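Local coordinates for protein putative cytochrome P450 120 (Synechocystis sp., PDB 2VE3) that binds heme and retinoic acid and probably acts as a cytochrome P450 monooxygenase that inserts oxygen into its substrate, at residues Ile13-Thr26 / Arg39-Gly53. Residues are numbered along the deposited sequence; the frame is centred on the assembly and turned at random.
Sequences IPPGDFGLPWLGET and RQQQFGPIFKTRLFG
Phe18 slots its ring between Lys48 and Arg50, two basic side chains of strand 47-51. Over one face, almost exactly on the ring normal, sits the ammonium of Lys48, with NZ 3.6 Å from the centroid of the Phe18 ring in a cation-pi contact. Beyond CG the lysine chain runs extended and bends only at its last torsion (chi4 71°), which turns NZ onto Gly16 O at 2.8 Å; that donor stands above the carbonyl plane. The Arg50 guanidinium stacks on Phe18, their planes 29° apart, and points NH1 weakly at Leu20 O while NE is held by Asn55. Phe18 also meets Trp340.

Deeper in, Glu25 carries the polar core. Arg39 approaches from the opposite direction and grips the carboxylate side-on in a two-pronged salt bridge, NE to OE1 of Glu25 at 3.0 Å and NH1 to OE2; both oxygens lie in the guanidinium plane but are met from above the carboxylate plane. Thr49 OG1, anti to its own backbone nitrogen (chi1 180°), gives its proton to the anti lone pair of Glu25 OE1 at 2.7 Å. These bonds should favour an ionised Glu25.

Toward the two ends, the packing is by ring faces. Gly16 CA lies over the centre of Phe43, with Gln42 CG on the opposite face and the Asp17 carboxylate at the edge. Gly53 CA sits over the five-membered ring of Trp22, and Thr26 CG2 lies over the centre of the Phe52 ring in a CH-pi contact, while Phe52 N bonds nearly straight to Thr26 OG1 at 2.9 Å.

The backbone hydrogen bonds Glu25 N to Arg50 O and Lys48 N to Pro15 O tie the two segments together. The N-terminal loop, which runs on into helix 26-31, is thus laid along strand 47-51, an edge strand, within this chain, of the five-stranded mixed beta-sheet of the cytochrome P450 fold.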
loop_
_atom_site.group_PDB
_atom_site.type_symbol
_atom_site.label_atom_id
_atom_site.label_comp_id
_atom_site.label_asym_id
_atom_site.label_seq_id
_atom_site.Cartn_x
_atom_site.Cartn_y
_atom_site.Cartn_z
ATOM N N ILE A 13 -3.462 26.215 18.956
ATOM C CA ILE A 13 -2.930 25.030 18.261
ATOM C C ILE A 13 -3.262 23.757 19.067
ATOM O O ILE A 13 -3.418 23.831 20.290
ATOM C CB ILE A 13 -1.383 25.124 17.969
ATOM C CG1 ILE A 13 -0.569 25.206 19.262
ATOM C CG2 ILE A 13 -1.070 26.288 17.016
ATOM C CD1 ILE A 13 0.947 25.157 19.060
ATOM N N PRO A 14 -3.380 22.587 18.383
ATOM C CA PRO A 14 -3.767 21.342 19.043
ATOM C C PRO A 14 -2.910 20.969 20.246
ATOM O O PRO A 14 -1.765 21.417 20.344
ATOM C CB PRO A 14 -3.605 20.306 17.933
ATOM C CG PRO A 14 -3.864 21.070 16.697
ATOM C CD PRO A 14 -3.178 22.373 16.938
ATOM N N PRO A 15 -3.466 20.160 21.172
ATOM C CA PRO A 15 -2.652 19.659 22.283
ATOM C C PRO A 15 -1.683 18.582 21.805
ATOM O O PRO A 15 -1.956 17.920 20.811
ATOM C CB PRO A 15 -3.688 19.057 23.237
ATOM C CG PRO A 15 -4.854 18.677 22.347
ATOM C CD PRO A 15 -4.865 19.693 21.237
ATOM N N GLY A 16 -0.573 18.404 22.509
ATOM C CA GLY A 16 0.428 17.422 22.107
ATOM C C GLY A 16 1.848 17.831 22.461
ATOM O O GLY A 16 2.151 19.025 22.524
ATOM N N ASP A 17 2.707 16.836 22.688
ATOM C CA ASP A 17 4.127 17.044 23.026
ATOM C C ASP A 17 5.050 17.063 21.797
ATOM O O ASP A 17 5.005 16.158 20.960
ATOM C CB ASP A 17 4.605 15.957 23.988
ATOM C CG ASP A 17 3.835 15.949 25.290
ATOM O OD1 ASP A 17 3.372 17.031 25.720
ATOM O OD2 ASP A 17 3.704 14.857 25.887
ATOM N N PHE A 18 5.879 18.100 21.708
ATOM C CA PHE A 18 6.847 18.245 20.623
ATOM C C PHE A 18 8.130 17.483 20.891
ATOM O O PHE A 18 8.836 17.118 19.951
ATOM C CB PHE A 18 7.172 19.721 20.366
ATOM C CG PHE A 18 6.203 20.415 19.441
ATOM C CD1 PHE A 18 5.426 19.698 18.543
ATOM C CD2 PHE A 18 6.101 21.795 19.441
ATOM C CE1 PHE A 18 4.550 20.349 17.686
ATOM C CE2 PHE A 18 5.229 22.447 18.580
ATOM C CZ PHE A 18 4.460 21.719 17.702
ATOM N N GLY A 19 8.425 17.246 22.174
ATOM C CA GLY A 19 9.641 16.531 22.592
ATOM C C GLY A 19 10.923 17.319 22.355
ATOM O O GLY A 19 10.904 18.550 22.337
ATOM N N LEU A 20 12.031 16.603 22.170
ATOM C CA LEU A 20 13.339 17.215 21.899
ATOM C C LEU A 20 13.330 18.002 20.598
ATOM O O LEU A 20 12.543 17.694 19.706
ATOM C CB LEU A 20 14.431 16.140 21.820
ATOM C CG LEU A 20 14.712 15.355 23.099
ATOM C CD1 LEU A 20 15.293 13.961 22.828
ATOM C CD2 LEU A 20 15.603 16.172 24.021
ATOM N N PRO A 21 14.225 19.015 20.475
ATOM C CA PRO A 21 14.376 19.686 19.182
ATOM C C PRO A 21 14.795 18.684 18.103
ATOM O O PRO A 21 15.559 17.756 18.379
ATOM C CB PRO A 21 15.491 20.711 19.438
ATOM C CG PRO A 21 15.484 20.917 20.902
ATOM C CD PRO A 21 15.136 19.583 21.486
ATOM N N TRP A 22 14.258 18.878 16.901
ATOM C CA TRP A 22 14.402 17.968 15.756
ATOM C C TRP A 22 13.909 16.528 16.000
ATOM O O TRP A 22 12.922 16.115 15.395
ATOM C CB TRP A 22 15.822 18.012 15.152
ATOM C CG TRP A 22 15.797 17.878 13.670
ATOM C CD1 TRP A 22 15.739 18.894 12.756
ATOM C CD2 TRP A 22 15.788 16.658 12.916
ATOM N NE1 TRP A 22 15.709 18.381 11.481
ATOM C CE2 TRP A 22 15.743 17.014 11.549
ATOM C CE3 TRP A 22 15.832 15.299 13.262
ATOM C CZ2 TRP A 22 15.730 16.061 10.526
ATOM C CZ3 TRP A 22 15.817 14.348 12.239
ATOM C CH2 TRP A 22 15.764 14.738 10.890
ATOM N N LEU A 23 14.580 15.773 16.872
ATOM C CA LEU A 23 14.192 14.377 17.128
ATOM C C LEU A 23 12.703 14.232 17.488
ATOM O O LEU A 23 12.031 13.326 16.988
ATOM C CB LEU A 23 15.086 13.706 18.179
ATOM C CG LEU A 23 14.806 12.223 18.473
ATOM C CD1 LEU A 23 15.265 11.300 17.341
ATOM C CD2 LEU A 23 15.421 11.804 19.797
ATOM N N GLY A 24 12.200 15.121 18.337
ATOM C CA GLY A 24 10.787 15.138 18.711
ATOM C C GLY A 24 10.317 13.781 19.178
ATOM O O GLY A 24 10.968 13.149 19.998
ATOM N N GLU A 25 9.187 13.328 18.646
ATOM C CA GLU A 25 8.679 11.989 18.978
ATOM C C GLU A 25 8.926 10.984 17.848
ATOM O O GLU A 25 8.220 9.980 17.734
ATOM C CB GLU A 25 7.187 12.038 19.332
ATOM C CG GLU A 25 6.817 13.035 20.420
ATOM C CD GLU A 25 5.416 12.783 20.970
ATOM O OE1 GLU A 25 4.416 13.127 20.298
ATOM O OE2 GLU A 25 5.318 12.226 22.080
ATOM N N THR A 26 9.944 11.248 17.026
ATOM C CA THR A 26 10.252 10.394 15.877
ATOM C C THR A 26 10.507 8.944 16.290
ATOM O O THR A 26 10.111 8.026 15.581
ATOM C CB THR A 26 11.472 10.923 15.048
ATOM O OG1 THR A 26 11.299 12.316 14.740
ATOM C CG2 THR A 26 11.611 10.146 13.745
ATOM N N ARG A 39 -1.805 8.916 21.834
ATOM C CA ARG A 39 -1.958 10.360 21.810
ATOM C C ARG A 39 -3.403 10.795 21.595
ATOM O O ARG A 39 -3.759 11.930 21.887
ATOM C CB ARG A 39 -1.032 10.958 20.756
ATOM C CG ARG A 39 0.393 11.022 21.237
ATOM C CD ARG A 39 1.404 10.840 20.135
ATOM N NE ARG A 39 2.734 10.724 20.710
ATOM C CZ ARG A 39 3.259 9.592 21.169
ATOM N NH1 ARG A 39 4.485 9.604 21.681
ATOM N NH2 ARG A 39 2.575 8.448 21.112
ATOM N N GLN A 40 -4.236 9.893 21.092
ATOM C CA GLN A 40 -5.662 10.185 20.981
ATOM C C GLN A 40 -6.348 10.163 22.346
ATOM O O GLN A 40 -7.135 11.047 22.661
ATOM C CB GLN A 40 -6.333 9.214 20.024
ATOM C CG GLN A 40 -7.436 9.853 19.248
ATOM C CD GLN A 40 -7.311 9.573 17.784
ATOM O OE1 GLN A 40 -6.706 10.355 17.046
ATOM N NE2 GLN A 40 -7.864 8.446 17.346
ATOM N N GLN A 41 -6.035 9.149 23.145
ATOM C CA GLN A 41 -6.509 9.043 24.520
ATOM C C GLN A 41 -6.006 10.207 25.374
ATOM O O GLN A 41 -6.804 10.905 26.009
ATOM C CB GLN A 41 -6.051 7.718 25.127
ATOM C CG GLN A 41 -6.847 6.493 24.678
ATOM C CD GLN A 41 -7.696 5.884 25.808
ATOM O OE1 GLN A 41 -8.139 6.586 26.729
ATOM N NE2 GLN A 41 -7.919 4.568 25.735
ATOM N N GLN A 42 -4.688 10.417 25.372
ATOM C CA GLN A 42 -4.046 11.462 26.179
ATOM C C GLN A 42 -4.381 12.889 25.734
ATOM O O GLN A 42 -4.543 13.785 26.572
ATOM C CB GLN A 42 -2.530 11.267 26.184
ATOM C CG GLN A 42 -1.757 12.300 27.013
ATOM C CD GLN A 42 -0.278 11.950 27.185
ATOM O OE1 GLN A 42 0.509 12.769 27.661
ATOM N NE2 GLN A 42 0.098 10.739 26.806
ATOM N N PHE A 43 -4.479 13.115 24.427
ATOM C CA PHE A 43 -4.653 14.489 23.926
ATOM C C PHE A 43 -6.003 14.790 23.281
ATOM O O PHE A 43 -6.454 15.926 23.328
ATOM C CB PHE A 43 -3.487 14.916 23.007
ATOM C CG PHE A 43 -2.151 14.940 23.698
ATOM C CD1 PHE A 43 -1.847 15.937 24.630
ATOM C CD2 PHE A 43 -1.204 13.955 23.438
ATOM C CE1 PHE A 43 -0.610 15.953 25.293
ATOM C CE2 PHE A 43 0.037 13.962 24.089
ATOM C CZ PHE A 43 0.333 14.965 25.023
ATOM N N GLY A 44 -6.636 13.797 22.667
ATOM C CA GLY A 44 -7.911 14.034 21.980
ATOM C C GLY A 44 -7.828 13.708 20.499
ATOM O O GLY A 44 -6.755 13.325 20.013
ATOM N N PRO A 45 -8.956 13.850 19.773
ATOM C CA PRO A 45 -9.049 13.477 18.352
ATOM C C PRO A 45 -8.091 14.219 17.405
ATOM O O PRO A 45 -7.738 13.679 16.363
ATOM C CB PRO A 45 -10.520 13.771 17.998
ATOM C CG PRO A 45 -10.977 14.725 19.019
ATOM C CD PRO A 45 -10.243 14.368 20.275
ATOM N N ILE A 46 -7.691 15.438 17.765
ATOM C CA ILE A 46 -6.722 16.219 16.991
ATOM C C ILE A 46 -5.497 16.510 17.870
ATOM O O ILE A 46 -5.602 17.170 18.923
ATOM C CB ILE A 46 -7.345 17.515 16.441
ATOM C CG1 ILE A 46 -8.590 17.188 15.596
ATOM C CG2 ILE A 46 -6.335 18.299 15.592
ATOM C CD1 ILE A 46 -9.465 18.372 15.301
ATOM N N PHE A 47 -4.344 15.987 17.462
ATOM C CA PHE A 47 -3.138 16.175 18.259
ATOM C C PHE A 47 -1.921 16.621 17.444
ATOM O O PHE A 47 -1.884 16.427 16.226
ATOM C CB PHE A 47 -2.846 14.952 19.166
ATOM C CG PHE A 47 -2.299 13.729 18.442
ATOM C CD1 PHE A 47 -0.936 13.634 18.120
ATOM C CD2 PHE A 47 -3.140 12.655 18.118
ATOM C CE1 PHE A 47 -0.426 12.510 17.469
ATOM C CE2 PHE A 47 -2.640 11.516 17.464
ATOM C CZ PHE A 47 -1.282 11.441 17.142
ATOM N N LYS A 48 -0.954 17.244 18.119
ATOM C CA LYS A 48 0.307 17.630 17.495
ATOM C C LYS A 48 1.517 16.859 18.052
ATOM O O LYS A 48 1.540 16.397 19.207
ATOM C CB LYS A 48 0.535 19.146 17.578
ATOM C CG LYS A 48 0.981 19.636 18.950
ATOM C CD LYS A 48 1.117 21.145 18.986
ATOM C CE LYS A 48 1.246 21.631 20.416
ATOM N NZ LYS A 48 2.568 21.240 20.947
ATOM N N THR A 49 2.525 16.718 17.203
ATOM C CA THR A 49 3.765 16.083 17.584
ATOM C C THR A 49 4.869 16.704 16.738
ATOM O O THR A 49 4.631 17.663 16.002
ATOM C CB THR A 49 3.679 14.543 17.399
ATOM O OG1 THR A 49 4.917 13.930 17.779
ATOM C CG2 THR A 49 3.347 14.175 15.969
ATOM N N ARG A 50 6.075 16.164 16.855
ATOM C CA ARG A 50 7.167 16.577 15.990
ATOM C C ARG A 50 7.841 15.328 15.458
ATOM O O ARG A 50 8.178 14.420 16.208
ATOM C CB ARG A 50 8.137 17.484 16.739
ATOM C CG ARG A 50 9.474 17.753 16.032
ATOM C CD ARG A 50 10.328 18.644 16.897
ATOM N NE ARG A 50 9.792 20.001 16.953
ATOM C CZ ARG A 50 9.849 20.798 18.019
ATOM N NH1 ARG A 50 10.403 20.375 19.147
ATOM N NH2 ARG A 50 9.328 22.016 17.961
ATOM N N LEU A 51 7.987 15.269 14.143
ATOM C CA LEU A 51 8.567 14.100 13.506
ATOM C C LEU A 51 9.544 14.550 12.431
ATOM O O LEU A 51 9.222 15.414 11.631
ATOM C CB LEU A 51 7.475 13.197 12.914
ATOM C CG LEU A 51 6.318 12.720 13.814
ATOM C CD1 LEU A 51 5.225 12.072 12.954
ATOM C CD2 LEU A 51 6.776 11.775 14.901
ATOM N N PHE A 52 10.746 13.975 12.457
ATOM C CA PHE A 52 11.808 14.242 11.468
ATOM C C PHE A 52 12.013 15.743 11.262
ATOM O O PHE A 52 12.112 16.211 10.126
ATOM C CB PHE A 52 11.484 13.585 10.120
ATOM C CG PHE A 52 11.125 12.126 10.207
ATOM C CD1 PHE A 52 12.105 11.149 10.075
ATOM C CD2 PHE A 52 9.802 11.732 10.393
ATOM C CE1 PHE A 52 11.779 9.806 10.145
ATOM C CE2 PHE A 52 9.458 10.391 10.455
ATOM C CZ PHE A 52 10.450 9.423 10.337
ATOM N N GLY A 53 12.013 16.484 12.366
ATOM C CA GLY A 53 12.221 17.927 12.360
ATOM C C GLY A 53 11.035 18.797 11.990
ATOM O O GLY A 53 11.184 20.019 11.928
HETATM O O HOH W 1 2.003 14.464 20.838
#